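Polyketide synthase (Synechococcus sp., PDB 4GOX) carries a sulfotransferase domain that binds adenosine-3'-5'-diphosphate and probably transfers a sulfo group from PAPS to activate an intermediate in olefin synthesis. Local coordinates at residues G49-P54 / E121-I126; G79-L84 / A94-V99; S134-L139 / L197-T202. One frame throughout, in Å; residues are numbered along the deposited sequence.

Past strand 26-30 and helix 37-45, the chain enters 49-54, the first half of contact 1, whose partner 121-126 comes 67 residues later. The loop so closed contains no further strand but several helices, and contact 2 (79-84 with 94-99) falls within it, joining helices 79-88 and 92-104. The two touch: Pro-53 packs on Ala-83, Pro-54 on Gly-79 and Arg-82. From contact 1 the chain runs along strand 124-129 into helix 136-145, where contact 3 opens; it closes on helix 181-202, in series with the others. Contact 1 therefore ties the sheet edge, contact 2 the neighbouring helices, contact 3 two helices packed on the sheet.

Contact 1 (G49-P54 / E121-I126); sequences GLYSPP and EQRLLI
Leu-50 lies opposite Leu-124 and Tyr-51 opposite Leu-125, two bridges of a parallel pair whose bonds run from Gly-49 O to Ile-126 N. Leu-124 N donates to Gly-49 O at 3.0 Å, Tyr-51 N returns a bond to Leu-124 O at 2.9 Å, and Ile-126 N reaches Tyr-51 O at 2.8 Å. Past the end of the short strand 50-51, a water bridges Pro-53 O and Ile-126 O. This ladder sets 50-51 at one edge of the five-stranded parallel sheet of the sulfotransferase fold, which is related to that of P-loop kinases, with 124-129 as the next strand in.

Apolar contacts lie on two faces. On one, Leu-50 and Leu-124 run side by side, Leu-50 CD2 being 3.9 Å from Leu-124 CB, and Leu-50 goes on to Leu-44 of helix 37-45. On the other, Leu-125 CD1 comes to the rim of the Tyr-51 ring in its plane, 3.8 Å from CD2. The phenol hydroxyl is hydrogen-bonded to Asp-86.

The remaining interaction is that of Arg-123, whose chain bends at chi3 (-84°) on its way to the tyrosine. Its guanidinium offers a face to Tyr-51 CD1, which is 3.5 Å from NH1, with the two planes 59° apart. The ring thus meets the cation with its edge. A water at the guanidinium edge lies 2.6 Å from Leu-50 O, with a weak bond to Arg-123 NH1. An alanine in place of Arg-123 would probably leave Tyr-51 CD1 without the guanidinium lying against it, and the water without its weak partner.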
ATOM      1  N   GLY A  49     -10.134  -4.907 -14.334  1.00 59.35           N
ATOM      2  CA  GLY A  49     -11.156  -4.179 -13.589  1.00 58.54           C
ATOM      3  C   GLY A  49     -10.634  -3.377 -12.419  1.00 60.14           C
ATOM      4  O   GLY A  49     -11.425  -2.836 -11.643  1.00 60.33           O
ATOM      5  N   LEU A  50      -9.297  -3.314 -12.273  1.00 53.62           N
ATOM      6  CA  LEU A  50      -8.630  -2.599 -11.180  1.00 50.11           C
ATOM      7  C   LEU A  50      -7.570  -1.698 -11.759  1.00 54.61           C
ATOM      8  O   LEU A  50      -7.037  -1.968 -12.836  1.00 56.35           O
ATOM      9  CB  LEU A  50      -7.946  -3.585 -10.177  1.00 47.41           C
ATOM     10  CG  LEU A  50      -8.749  -4.770  -9.629  1.00 51.44           C
ATOM     11  CD1 LEU A  50      -7.872  -5.669  -8.778  1.00 50.10           C
ATOM     12  CD2 LEU A  50      -9.911  -4.311  -8.777  1.00 54.67           C
ATOM     13  N   TYR A  51      -7.269  -0.624 -11.053  1.00 49.42           N
ATOM     14  CA  TYR A  51      -6.185   0.259 -11.427  1.00 48.89           C
ATOM     15  C   TYR A  51      -5.278   0.351 -10.193  1.00 50.40           C
ATOM     16  O   TYR A  51      -5.662   0.949  -9.181  1.00 47.88           O
ATOM     17  CB  TYR A  51      -6.679   1.634 -11.914  1.00 50.88           C
ATOM     18  CG  TYR A  51      -5.518   2.420 -12.465  1.00 53.74           C
ATOM     19  CD1 TYR A  51      -4.814   1.968 -13.578  1.00 57.55           C
ATOM     20  CD2 TYR A  51      -5.059   3.563 -11.822  1.00 53.59           C
ATOM     21  CE1 TYR A  51      -3.688   2.637 -14.041  1.00 57.69           C
ATOM     22  CE2 TYR A  51      -3.935   4.246 -12.282  1.00 55.17           C
ATOM     23  CZ  TYR A  51      -3.265   3.786 -13.406  1.00 64.36           C
ATOM     24  OH  TYR A  51      -2.158   4.431 -13.899  1.00 69.76           O
ATOM     25  N   SER A  52      -4.089  -0.283 -10.278  1.00 46.67           N
ATOM     26  CA  SER A  52      -3.124  -0.417  -9.190  1.00 43.69           C
ATOM     27  C   SER A  52      -1.776   0.224  -9.549  1.00 48.40           C
ATOM     28  O   SER A  52      -0.818  -0.485  -9.884  1.00 49.76           O
ATOM     29  CB  SER A  52      -2.968  -1.893  -8.847  1.00 44.13           C
ATOM     30  OG  SER A  52      -2.374  -2.075  -7.574  1.00 47.48           O
ATOM     31  N   PRO A  53      -1.661   1.563  -9.481  1.00 43.30           N
ATOM     32  CA  PRO A  53      -0.400   2.195  -9.891  1.00 43.75           C
ATOM     33  C   PRO A  53       0.694   2.150  -8.833  1.00 46.86           C
ATOM     34  O   PRO A  53       0.399   1.783  -7.698  1.00 45.41           O
ATOM     35  CB  PRO A  53      -0.832   3.653 -10.157  1.00 46.18           C
ATOM     36  CG  PRO A  53      -1.944   3.880  -9.191  1.00 48.61           C
ATOM     37  CD  PRO A  53      -2.679   2.578  -9.109  1.00 44.01           C
ATOM     38  N   PRO A  54       1.938   2.618  -9.137  1.00 45.33           N
ATOM     39  CA  PRO A  54       2.946   2.755  -8.067  1.00 43.63           C
ATOM     40  C   PRO A  54       2.503   3.851  -7.076  1.00 45.41           C
ATOM     41  O   PRO A  54       1.633   4.654  -7.409  1.00 44.77           O
ATOM     42  CB  PRO A  54       4.214   3.170  -8.817  1.00 47.43           C
ATOM     43  CG  PRO A  54       3.760   3.708 -10.110  1.00 53.67           C
ATOM     44  CD  PRO A  54       2.453   3.102 -10.440  1.00 48.73           C
ATOM     45  N   GLU A 121     -12.014   5.235 -14.942  1.00 78.32           N
ATOM     46  CA  GLU A 121     -13.307   4.899 -15.559  1.00 82.26           C
ATOM     47  C   GLU A 121     -14.078   3.917 -14.666  1.00 84.67           C
ATOM     48  O   GLU A 121     -14.391   4.263 -13.520  1.00 83.20           O
ATOM     49  CB  GLU A 121     -13.138   4.409 -17.020  1.00 87.00           C
ATOM     50  CG  GLU A 121     -13.908   5.237 -18.035  1.00102.79           C
ATOM     51  CD  GLU A 121     -13.064   5.895 -19.110  1.00121.69           C
ATOM     52  OE1 GLU A 121     -12.990   5.335 -20.226  1.00119.40           O
ATOM     53  OE2 GLU A 121     -12.503   6.985 -18.852  1.00114.31           O
ATOM     54  N   GLN A 122     -14.335   2.700 -15.159  1.00 80.21           N
ATOM     55  CA  GLN A 122     -15.040   1.659 -14.410  1.00 78.70           C
ATOM     56  C   GLN A 122     -14.101   0.938 -13.415  1.00 74.28           C
ATOM     57  O   GLN A 122     -14.582   0.211 -12.541  1.00 73.54           O
ATOM     58  CB  GLN A 122     -15.636   0.611 -15.380  1.00 83.82           C
ATOM     59  CG  GLN A 122     -16.003   1.112 -16.788  1.00108.63           C
ATOM     60  CD  GLN A 122     -17.434   1.584 -16.966  1.00127.14           C
ATOM     61  OE1 GLN A 122     -18.241   1.635 -16.028  1.00123.61           O
ATOM     62  NE2 GLN A 122     -17.779   1.943 -18.192  1.00117.13           N
ATOM     63  N   ARG A 123     -12.771   1.086 -13.584  1.00 65.03           N
ATOM     64  CA  ARG A 123     -11.785   0.362 -12.778  1.00 60.69           C
ATOM     65  C   ARG A 123     -11.711   0.841 -11.345  1.00 61.34           C
ATOM     66  O   ARG A 123     -11.801   2.038 -11.085  1.00 59.42           O
ATOM     67  CB  ARG A 123     -10.389   0.379 -13.430  1.00 57.65           C
ATOM     68  CG  ARG A 123     -10.392  -0.099 -14.878  1.00 65.78           C
ATOM     69  CD  ARG A 123      -8.997  -0.285 -15.414  1.00 69.91           C
ATOM     70  NE  ARG A 123      -8.411   0.961 -15.901  1.00 72.81           N
ATOM     71  CZ  ARG A 123      -7.128   1.099 -16.209  1.00 89.92           C
ATOM     72  NH1 ARG A 123      -6.288   0.073 -16.074  1.00 76.83           N
ATOM     73  NH2 ARG A 123      -6.667   2.263 -16.649  1.00 75.79           N
ATOM     74  N   LEU A 124     -11.522  -0.102 -10.417  1.00 56.32           N
ATOM     75  CA  LEU A 124     -11.384   0.220  -9.008  1.00 52.01           C
ATOM     76  C   LEU A 124      -9.952   0.628  -8.722  1.00 51.14           C
ATOM     77  O   LEU A 124      -9.034  -0.177  -8.846  1.00 49.19           O
ATOM     78  CB  LEU A 124     -11.833  -0.958  -8.126  1.00 51.92           C
ATOM     79  CG  LEU A 124     -11.575  -0.810  -6.611  1.00 54.09           C
ATOM     80  CD1 LEU A 124     -12.487   0.233  -5.998  1.00 54.31           C
ATOM     81  CD2 LEU A 124     -11.718  -2.142  -5.903  1.00 56.00           C
ATOM     82  N   LEU A 125      -9.775   1.885  -8.297  1.00 47.39           N
ATOM     83  CA  LEU A 125      -8.494   2.459  -7.951  1.00 44.34           C
ATOM     84  C   LEU A 125      -8.003   1.857  -6.633  1.00 45.27           C
ATOM     85  O   LEU A 125      -8.751   1.746  -5.661  1.00 42.09           O
ATOM     86  CB  LEU A 125      -8.604   3.991  -7.864  1.00 44.52           C
ATOM     87  CG  LEU A 125      -7.370   4.763  -7.341  1.00 47.63           C
ATOM     88  CD1 LEU A 125      -6.243   4.756  -8.372  1.00 48.22           C
ATOM     89  CD2 LEU A 125      -7.740   6.217  -6.996  1.00 50.00           C
ATOM     90  N   ILE A 126      -6.747   1.431  -6.641  1.00 43.06           N
ATOM     91  CA  ILE A 126      -6.081   0.841  -5.500  1.00 41.36           C
ATOM     92  C   ILE A 126      -4.906   1.745  -5.161  1.00 42.49           C
ATOM     93  O   ILE A 126      -4.015   1.914  -5.996  1.00 42.56           O
ATOM     94  CB  ILE A 126      -5.587  -0.617  -5.748  1.00 44.49           C
ATOM     95  CG1 ILE A 126      -6.602  -1.554  -6.511  1.00 48.01           C
ATOM     96  CG2 ILE A 126      -5.003  -1.243  -4.461  1.00 40.93           C
ATOM     97  CD1 ILE A 126      -7.851  -2.061  -5.792  1.00 55.23           C
TER
HETATM   98  O   HOH W   1      -5.478  -2.919 -14.679  1.00 75.54           O
HETATM   99  O   HOH W   2      -1.442   2.153  -5.760  1.00 43.60           O

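Contact 2 (G79-L84 / A94-V99); sequences GLQRAL and ASQAKV
Ser-95 hydrogen-bonds across to the other helix, its OG donating to the backbone oxygen Gln-81 O at 2.6 Å. The hydroxyl meets that oxygen well off the C=O direction, at a C=O...OG angle of 113°, and tilted out of the carbonyl plane; the bond pins the helices beside their closest CA pair, Gln-81 and Ser-95. The same OG rests 3.4 Å from Leu-84 CB. One residue on, Gln-96 folds at chi2 (60°), and its end comes near the end of Gln-81; its NE2 also bonds to Asn-100 one turn later. Lys-98 lends only its aliphatic part, with CG 4.2 Å from Leu-84 CD1. Val-99 finishes the row as its apolar end: CG2 faces both Leu-80 CD2 at 3.9 Å and Leu-84 CD1 at 3.8 Å, and the aliphatic CG of Gln-81 touches the same methyl. The helix axes approach to 8.9 Å and their N-to-C directions are 116° apart, a steep crossing. Helix 109-119 packs on the pair through Ile-112, Tyr-115 and Leu-116, helix 64-71 adds Met-64 and Arg-67 against Leu-80, and Ala-83 on the first helix leans on Pro-53, just past edge strand 50-51.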
ATOM      1  N   GLY A  79       4.846   8.239  -8.339  1.00 57.30           N
ATOM      2  CA  GLY A  79       3.852   7.282  -8.799  1.00 55.91           C
ATOM      3  C   GLY A  79       2.590   7.966  -9.290  1.00 56.81           C
ATOM      4  O   GLY A  79       1.857   7.400 -10.113  1.00 55.42           O
ATOM      5  N   LEU A  80       2.313   9.196  -8.762  1.00 50.77           N
ATOM      6  CA  LEU A  80       1.178   9.997  -9.220  1.00 50.07           C
ATOM      7  C   LEU A  80       1.449  10.431 -10.684  1.00 56.16           C
ATOM      8  O   LEU A  80       0.540  10.336 -11.508  1.00 55.98           O
ATOM      9  CB  LEU A  80       0.930  11.232  -8.333  1.00 48.32           C
ATOM     10  CG  LEU A  80      -0.156  12.207  -8.832  1.00 50.88           C
ATOM     11  CD1 LEU A  80      -1.553  11.581  -8.781  1.00 50.19           C
ATOM     12  CD2 LEU A  80      -0.107  13.530  -8.067  1.00 48.07           C
ATOM     13  N   GLN A  81       2.697  10.858 -10.998  1.00 53.74           N
ATOM     14  CA  GLN A  81       3.080  11.244 -12.365  1.00 56.80           C
ATOM     15  C   GLN A  81       2.888  10.029 -13.289  1.00 65.50           C
ATOM     16  O   GLN A  81       2.160  10.132 -14.281  1.00 66.17           O
ATOM     17  CB  GLN A  81       4.534  11.782 -12.428  1.00 57.76           C
ATOM     18  CG  GLN A  81       4.695  13.224 -11.948  1.00 62.96           C
ATOM     19  CD  GLN A  81       4.889  13.357 -10.436  1.00 86.51           C
ATOM     20  OE1 GLN A  81       4.313  12.611  -9.626  1.00 85.50           O
ATOM     21  NE2 GLN A  81       5.703  14.330 -10.010  1.00 64.65           N
ATOM     22  N   ARG A  82       3.440   8.853 -12.877  1.00 63.72           N
ATOM     23  CA  ARG A  82       3.356   7.588 -13.606  1.00 64.92           C
ATOM     24  C   ARG A  82       1.894   7.210 -13.869  1.00 69.72           C
ATOM     25  O   ARG A  82       1.546   6.883 -15.007  1.00 68.45           O
ATOM     26  CB  ARG A  82       4.136   6.486 -12.870  1.00 67.24           C
ATOM     27  CG  ARG A  82       4.387   5.210 -13.687  1.00 86.40           C
ATOM     28  CD  ARG A  82       5.367   5.434 -14.834  1.00102.64           C
ATOM     29  NE  ARG A  82       5.296   4.385 -15.852  1.00116.43           N
ATOM     30  CZ  ARG A  82       4.483   4.407 -16.905  1.00137.15           C
ATOM     31  NH1 ARG A  82       3.637   5.415 -17.080  1.00124.63           N
ATOM     32  NH2 ARG A  82       4.505   3.417 -17.787  1.00131.17           N
ATOM     33  N   ALA A  83       1.029   7.338 -12.842  1.00 57.93           N
ATOM     34  CA  ALA A  83      -0.415   7.079 -12.966  1.00 57.95           C
ATOM     35  C   ALA A  83      -1.055   7.934 -14.079  1.00 61.61           C
ATOM     36  O   ALA A  83      -1.771   7.398 -14.927  1.00 62.25           O
ATOM     37  CB  ALA A  83      -1.121   7.362 -11.643  1.00 56.23           C
ATOM     38  N   LEU A  84      -0.801   9.252 -14.052  1.00 57.25           N
ATOM     39  CA  LEU A  84      -1.323  10.247 -14.997  1.00 58.81           C
ATOM     40  C   LEU A  84      -0.854   9.974 -16.439  1.00 64.52           C
ATOM     41  O   LEU A  84      -1.659  10.033 -17.374  1.00 66.67           O
ATOM     42  CB  LEU A  84      -0.856  11.637 -14.568  1.00 58.85           C
ATOM     43  CG  LEU A  84      -1.433  12.218 -13.283  1.00 61.88           C
ATOM     44  CD1 LEU A  84      -0.678  13.484 -12.919  1.00 61.87           C
ATOM     45  CD2 LEU A  84      -2.942  12.478 -13.428  1.00 66.23           C
ATOM     46  N   ALA A  94       4.736  16.568 -19.490  1.00 71.67           N
ATOM     47  CA  ALA A  94       3.310  16.898 -19.445  1.00 69.96           C
ATOM     48  C   ALA A  94       2.689  16.423 -18.129  1.00 73.23           C
ATOM     49  O   ALA A  94       1.789  17.091 -17.611  1.00 71.33           O
ATOM     50  CB  ALA A  94       2.580  16.271 -20.617  1.00 71.87           C
ATOM     51  N   SER A  95       3.170  15.270 -17.592  1.00 70.14           N
ATOM     52  CA  SER A  95       2.689  14.710 -16.327  1.00 67.20           C
ATOM     53  C   SER A  95       3.058  15.657 -15.187  1.00 69.58           C
ATOM     54  O   SER A  95       2.169  16.123 -14.476  1.00 67.89           O
ATOM     55  CB  SER A  95       3.286  13.327 -16.082  1.00 71.37           C
ATOM     56  OG  SER A  95       2.329  12.496 -15.444  1.00 78.24           O
ATOM     57  N   GLN A  96       4.364  15.985 -15.067  1.00 67.08           N
ATOM     58  CA  GLN A  96       4.920  16.917 -14.095  1.00 67.09           C
ATOM     59  C   GLN A  96       4.191  18.281 -14.128  1.00 71.76           C
ATOM     60  O   GLN A  96       3.859  18.807 -13.067  1.00 71.68           O
ATOM     61  CB  GLN A  96       6.435  17.082 -14.321  1.00 71.15           C
ATOM     62  CG  GLN A  96       7.197  17.698 -13.149  1.00 92.29           C
ATOM     63  CD  GLN A  96       7.098  16.880 -11.878  1.00109.27           C
ATOM     64  OE1 GLN A  96       7.742  15.834 -11.723  1.00105.54           O
ATOM     65  NE2 GLN A  96       6.279  17.345 -10.942  1.00 97.18           N
ATOM     66  N   ALA A  97       3.882  18.802 -15.333  1.00 68.18           N
ATOM     67  CA  ALA A  97       3.171  20.072 -15.524  1.00 68.27           C
ATOM     68  C   ALA A  97       1.740  20.034 -14.957  1.00 69.91           C
ATOM     69  O   ALA A  97       1.267  21.050 -14.447  1.00 69.65           O
ATOM     70  CB  ALA A  97       3.148  20.452 -17.011  1.00 70.92           C
ATOM     71  N   LYS A  98       1.053  18.877 -15.061  1.00 64.89           N
ATOM     72  CA  LYS A  98      -0.304  18.666 -14.525  1.00 63.21           C
ATOM     73  C   LYS A  98      -0.194  18.692 -12.967  1.00 66.66           C
ATOM     74  O   LYS A  98      -1.029  19.324 -12.302  1.00 65.96           O
ATOM     75  CB  LYS A  98      -0.862  17.309 -15.027  1.00 64.52           C
ATOM     76  CG  LYS A  98      -2.310  16.991 -14.666  1.00 74.08           C
ATOM     77  CD  LYS A  98      -3.324  17.697 -15.547  1.00 90.47           C
ATOM     78  CE  LYS A  98      -4.703  17.651 -14.939  1.00 98.72           C
ATOM     79  NZ  LYS A  98      -5.518  18.833 -15.326  1.00104.03           N
ATOM     80  N   VAL A  99       0.880  18.068 -12.413  1.00 61.79           N
ATOM     81  CA  VAL A  99       1.165  18.029 -10.967  1.00 61.01           C
ATOM     82  C   VAL A  99       1.475  19.464 -10.446  1.00 66.69           C
ATOM     83  O   VAL A  99       0.828  19.910  -9.495  1.00 65.68           O
ATOM     84  CB  VAL A  99       2.248  16.976 -10.600  1.00 64.35           C
ATOM     85  CG1 VAL A  99       2.754  17.147  -9.159  1.00 64.35           C
ATOM     86  CG2 VAL A  99       1.722  15.554 -10.814  1.00 62.24           C
TER

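Contact 3 (S134-L139 / L197-T202); sequences SDRHIL and LDLGRT
Arg-136, in the first turn of helix 136-145, reaches across to the last turns of helix 181-202. In this P-loop-like alpha/beta fold the first helix follows strand 124-129 and the second leads toward strand 208-212, and both press a leucine on Leu-30 of strand 26-30. From CB the arginine sets out with CG anti to the backbone N (chi1 -170°), then bends at chi2 (59°), which turns CD, and again at chi3, so the chain comes over toward the other helix, touching Asn-195 on the way. NE forms a long, weak ion pair with Asp-140 on its own helix. CZ lies 4.2 Å from Leu-199 N, which sits over the centre of one guanidinium face, with the carbonyl carbon of Asp-198 over its rim: the flat cation rests against the peptide between those residues. NH1 meets Thr-202 tip to tip, 3.9 Å from its CG2. NH2 ends 3.7 Å from Asp-198 CB. The carboxylate beyond is not in contact, Asp-198 OD2 being 4.6 Å from NH2, but its charge would probably still favour the arginine at this place. Asp-198 OD1 makes a long salt bridge to the poorly ordered Arg-201.

Beside this, the buried Leu-139 packs its CD1 on Leu-199 CB at 4.3 Å. Asp-135 is the N-cap of the first helix, OD1 accepting from His-137 N at 3.0 Å from above the carboxylate plane. A side-chain-to-backbone bond lies within the last turn of helix 181-202, where Thr-202 OG1 donates to Leu-199 O at 2.6 Å, in the carbonyl plane and on a lone pair.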
ATOM      1  N   SER A 134       1.732   3.955   9.378  1.00 36.63           N
ATOM      2  CA  SER A 134       2.672   4.391  10.430  1.00 39.60           C
ATOM      3  C   SER A 134       2.108   5.480  11.342  1.00 42.94           C
ATOM      4  O   SER A 134       2.643   5.722  12.415  1.00 43.69           O
ATOM      5  CB  SER A 134       3.983   4.865   9.808  1.00 46.59           C
ATOM      6  OG  SER A 134       4.631   3.746   9.219  1.00 58.41           O
ATOM      7  N   ASP A 135       1.018   6.123  10.917  1.00 40.47           N
ATOM      8  CA  ASP A 135       0.370   7.214  11.638  1.00 41.91           C
ATOM      9  C   ASP A 135      -1.134   7.058  11.475  1.00 43.77           C
ATOM     10  O   ASP A 135      -1.684   7.235  10.380  1.00 42.52           O
ATOM     11  CB  ASP A 135       0.824   8.562  11.035  1.00 45.76           C
ATOM     12  CG  ASP A 135       0.356   9.820  11.748  1.00 56.74           C
ATOM     13  OD1 ASP A 135      -0.470   9.707  12.693  1.00 58.43           O
ATOM     14  OD2 ASP A 135       0.838  10.909  11.389  1.00 62.57           O
ATOM     15  N   ARG A 136      -1.785   6.771  12.581  1.00 39.98           N
ATOM     16  CA  ARG A 136      -3.224   6.607  12.733  1.00 40.55           C
ATOM     17  C   ARG A 136      -3.967   7.821  12.172  1.00 43.20           C
ATOM     18  O   ARG A 136      -5.040   7.663  11.599  1.00 43.20           O
ATOM     19  CB  ARG A 136      -3.564   6.425  14.253  1.00 43.53           C
ATOM     20  CG  ARG A 136      -5.020   5.990  14.510  1.00 62.29           C
ATOM     21  CD  ARG A 136      -5.418   4.652  13.847  1.00 79.19           C
ATOM     22  NE  ARG A 136      -6.810   4.655  13.368  1.00 92.18           N
ATOM     23  CZ  ARG A 136      -7.873   4.340  14.109  1.00104.52           C
ATOM     24  NH1 ARG A 136      -9.092   4.379  13.585  1.00 95.17           N
ATOM     25  NH2 ARG A 136      -7.727   3.989  15.382  1.00 78.49           N
ATOM     26  N   HIS A 137      -3.392   9.023  12.345  1.00 40.16           N
ATOM     27  CA  HIS A 137      -3.962  10.262  11.836  1.00 40.82           C
ATOM     28  C   HIS A 137      -4.044  10.252  10.299  1.00 44.49           C
ATOM     29  O   HIS A 137      -5.068  10.654   9.757  1.00 44.27           O
ATOM     30  CB  HIS A 137      -3.216  11.484  12.410  1.00 43.51           C
ATOM     31  CG  HIS A 137      -3.823  12.786  12.011  1.00 47.91           C
ATOM     32  ND1 HIS A 137      -5.048  13.187  12.504  1.00 50.92           N
ATOM     33  CD2 HIS A 137      -3.365  13.726  11.145  1.00 49.71           C
ATOM     34  CE1 HIS A 137      -5.303  14.347  11.912  1.00 50.91           C
ATOM     35  NE2 HIS A 137      -4.305  14.722  11.110  1.00 50.36           N
ATOM     36  N   ILE A 138      -3.028   9.679   9.603  1.00 40.32           N
ATOM     37  CA  ILE A 138      -3.045   9.540   8.139  1.00 38.26           C
ATOM     38  C   ILE A 138      -4.228   8.628   7.761  1.00 40.96           C
ATOM     39  O   ILE A 138      -5.045   9.007   6.932  1.00 39.50           O
ATOM     40  CB  ILE A 138      -1.704   8.973   7.574  1.00 39.81           C
ATOM     41  CG1 ILE A 138      -0.523   9.958   7.821  1.00 42.01           C
ATOM     42  CG2 ILE A 138      -1.856   8.643   6.089  1.00 37.60           C
ATOM     43  CD1 ILE A 138       0.950   9.275   7.511  1.00 43.21           C
ATOM     44  N   LEU A 139      -4.328   7.451   8.409  1.00 37.01           N
ATOM     45  CA  LEU A 139      -5.394   6.474   8.179  1.00 36.42           C
ATOM     46  C   LEU A 139      -6.769   7.098   8.421  1.00 42.45           C
ATOM     47  O   LEU A 139      -7.686   6.821   7.647  1.00 42.39           O
ATOM     48  CB  LEU A 139      -5.212   5.261   9.118  1.00 36.45           C
ATOM     49  CG  LEU A 139      -3.956   4.375   8.918  1.00 39.02           C
ATOM     50  CD1 LEU A 139      -4.029   3.136   9.819  1.00 37.92           C
ATOM     51  CD2 LEU A 139      -3.791   3.937   7.448  1.00 37.74           C
ATOM     52  N   LEU A 197      -4.784  -2.598  12.067  1.00 36.84           N
ATOM     53  CA  LEU A 197      -5.685  -3.461  12.826  1.00 37.42           C
ATOM     54  C   LEU A 197      -6.784  -2.607  13.510  1.00 39.52           C
ATOM     55  O   LEU A 197      -7.969  -2.935  13.379  1.00 39.19           O
ATOM     56  CB  LEU A 197      -4.899  -4.256  13.883  1.00 38.23           C
ATOM     57  CG  LEU A 197      -5.712  -5.240  14.705  1.00 44.74           C
ATOM     58  CD1 LEU A 197      -6.171  -6.402  13.844  1.00 44.75           C
ATOM     59  CD2 LEU A 197      -4.922  -5.711  15.947  1.00 46.52           C
ATOM     60  N   ASP A 198      -6.390  -1.517  14.229  1.00 35.50           N
ATOM     61  CA  ASP A 198      -7.343  -0.617  14.890  1.00 38.47           C
ATOM     62  C   ASP A 198      -8.320   0.003  13.882  1.00 43.60           C
ATOM     63  O   ASP A 198      -9.513   0.044  14.166  1.00 45.06           O
ATOM     64  CB  ASP A 198      -6.634   0.492  15.685  1.00 40.96           C
ATOM     65  CG  ASP A 198      -5.943   0.003  16.958  1.00 51.70           C
ATOM     66  OD1 ASP A 198      -6.084  -1.208  17.293  1.00 53.56           O
ATOM     67  OD2 ASP A 198      -5.198   0.803  17.575  1.00 48.88           O
ATOM     68  N   LEU A 199      -7.826   0.423  12.685  1.00 38.58           N
ATOM     69  CA  LEU A 199      -8.698   0.941  11.621  1.00 39.25           C
ATOM     70  C   LEU A 199      -9.719  -0.128  11.209  1.00 42.52           C
ATOM     71  O   LEU A 199     -10.920   0.148  11.169  1.00 44.31           O
ATOM     72  CB  LEU A 199      -7.886   1.415  10.400  1.00 37.91           C
ATOM     73  CG  LEU A 199      -8.683   1.779   9.132  1.00 42.66           C
ATOM     74  CD1 LEU A 199      -9.547   2.979   9.357  1.00 44.14           C
ATOM     75  CD2 LEU A 199      -7.755   1.978   7.941  1.00 42.01           C
ATOM     76  N   GLY A 200      -9.226  -1.333  10.932  1.00 37.10           N
ATOM     77  CA  GLY A 200     -10.043  -2.486  10.571  1.00 37.39           C
ATOM     78  C   GLY A 200     -11.156  -2.785  11.545  1.00 46.33           C
ATOM     79  O   GLY A 200     -12.267  -3.103  11.123  1.00 47.23           O
ATOM     80  N   ARG A 201     -10.889  -2.629  12.855  1.00 46.33           N
ATOM     81  CA  ARG A 201     -11.908  -2.835  13.884  1.00 50.08           C
ATOM     82  C   ARG A 201     -13.025  -1.797  13.813  1.00 54.93           C
ATOM     83  O   ARG A 201     -14.176  -2.148  14.085  1.00 57.41           O
ATOM     84  CB  ARG A 201     -11.303  -2.848  15.295  1.00 54.15           C
ATOM     85  CG  ARG A 201     -10.599  -4.149  15.640  1.00 75.96           C
ATOM     86  CD  ARG A 201     -10.503  -4.365  17.139  1.00 96.78           C
ATOM     87  NE  ARG A 201      -9.720  -5.566  17.446  1.00115.92           N
ATOM     88  CZ  ARG A 201      -8.428  -5.565  17.766  1.00130.30           C
ATOM     89  NH1 ARG A 201      -7.757  -4.422  17.849  1.00115.31           N
ATOM     90  NH2 ARG A 201      -7.802  -6.706  18.024  1.00117.79           N
ATOM     91  N   THR A 202     -12.697  -0.530  13.462  1.00 49.67           N
ATOM     92  CA  THR A 202     -13.692   0.549  13.365  1.00 51.94           C
ATOM     93  C   THR A 202     -14.613   0.361  12.161  1.00 58.08           C
ATOM     94  O   THR A 202     -15.779   0.728  12.233  1.00 62.03           O
ATOM     95  CB  THR A 202     -13.055   1.947  13.380  1.00 59.11           C
ATOM     96  OG1 THR A 202     -12.311   2.128  12.181  1.00 59.62           O
ATOM     97  CG2 THR A 202     -12.180   2.197  14.605  1.00 53.78           C
TER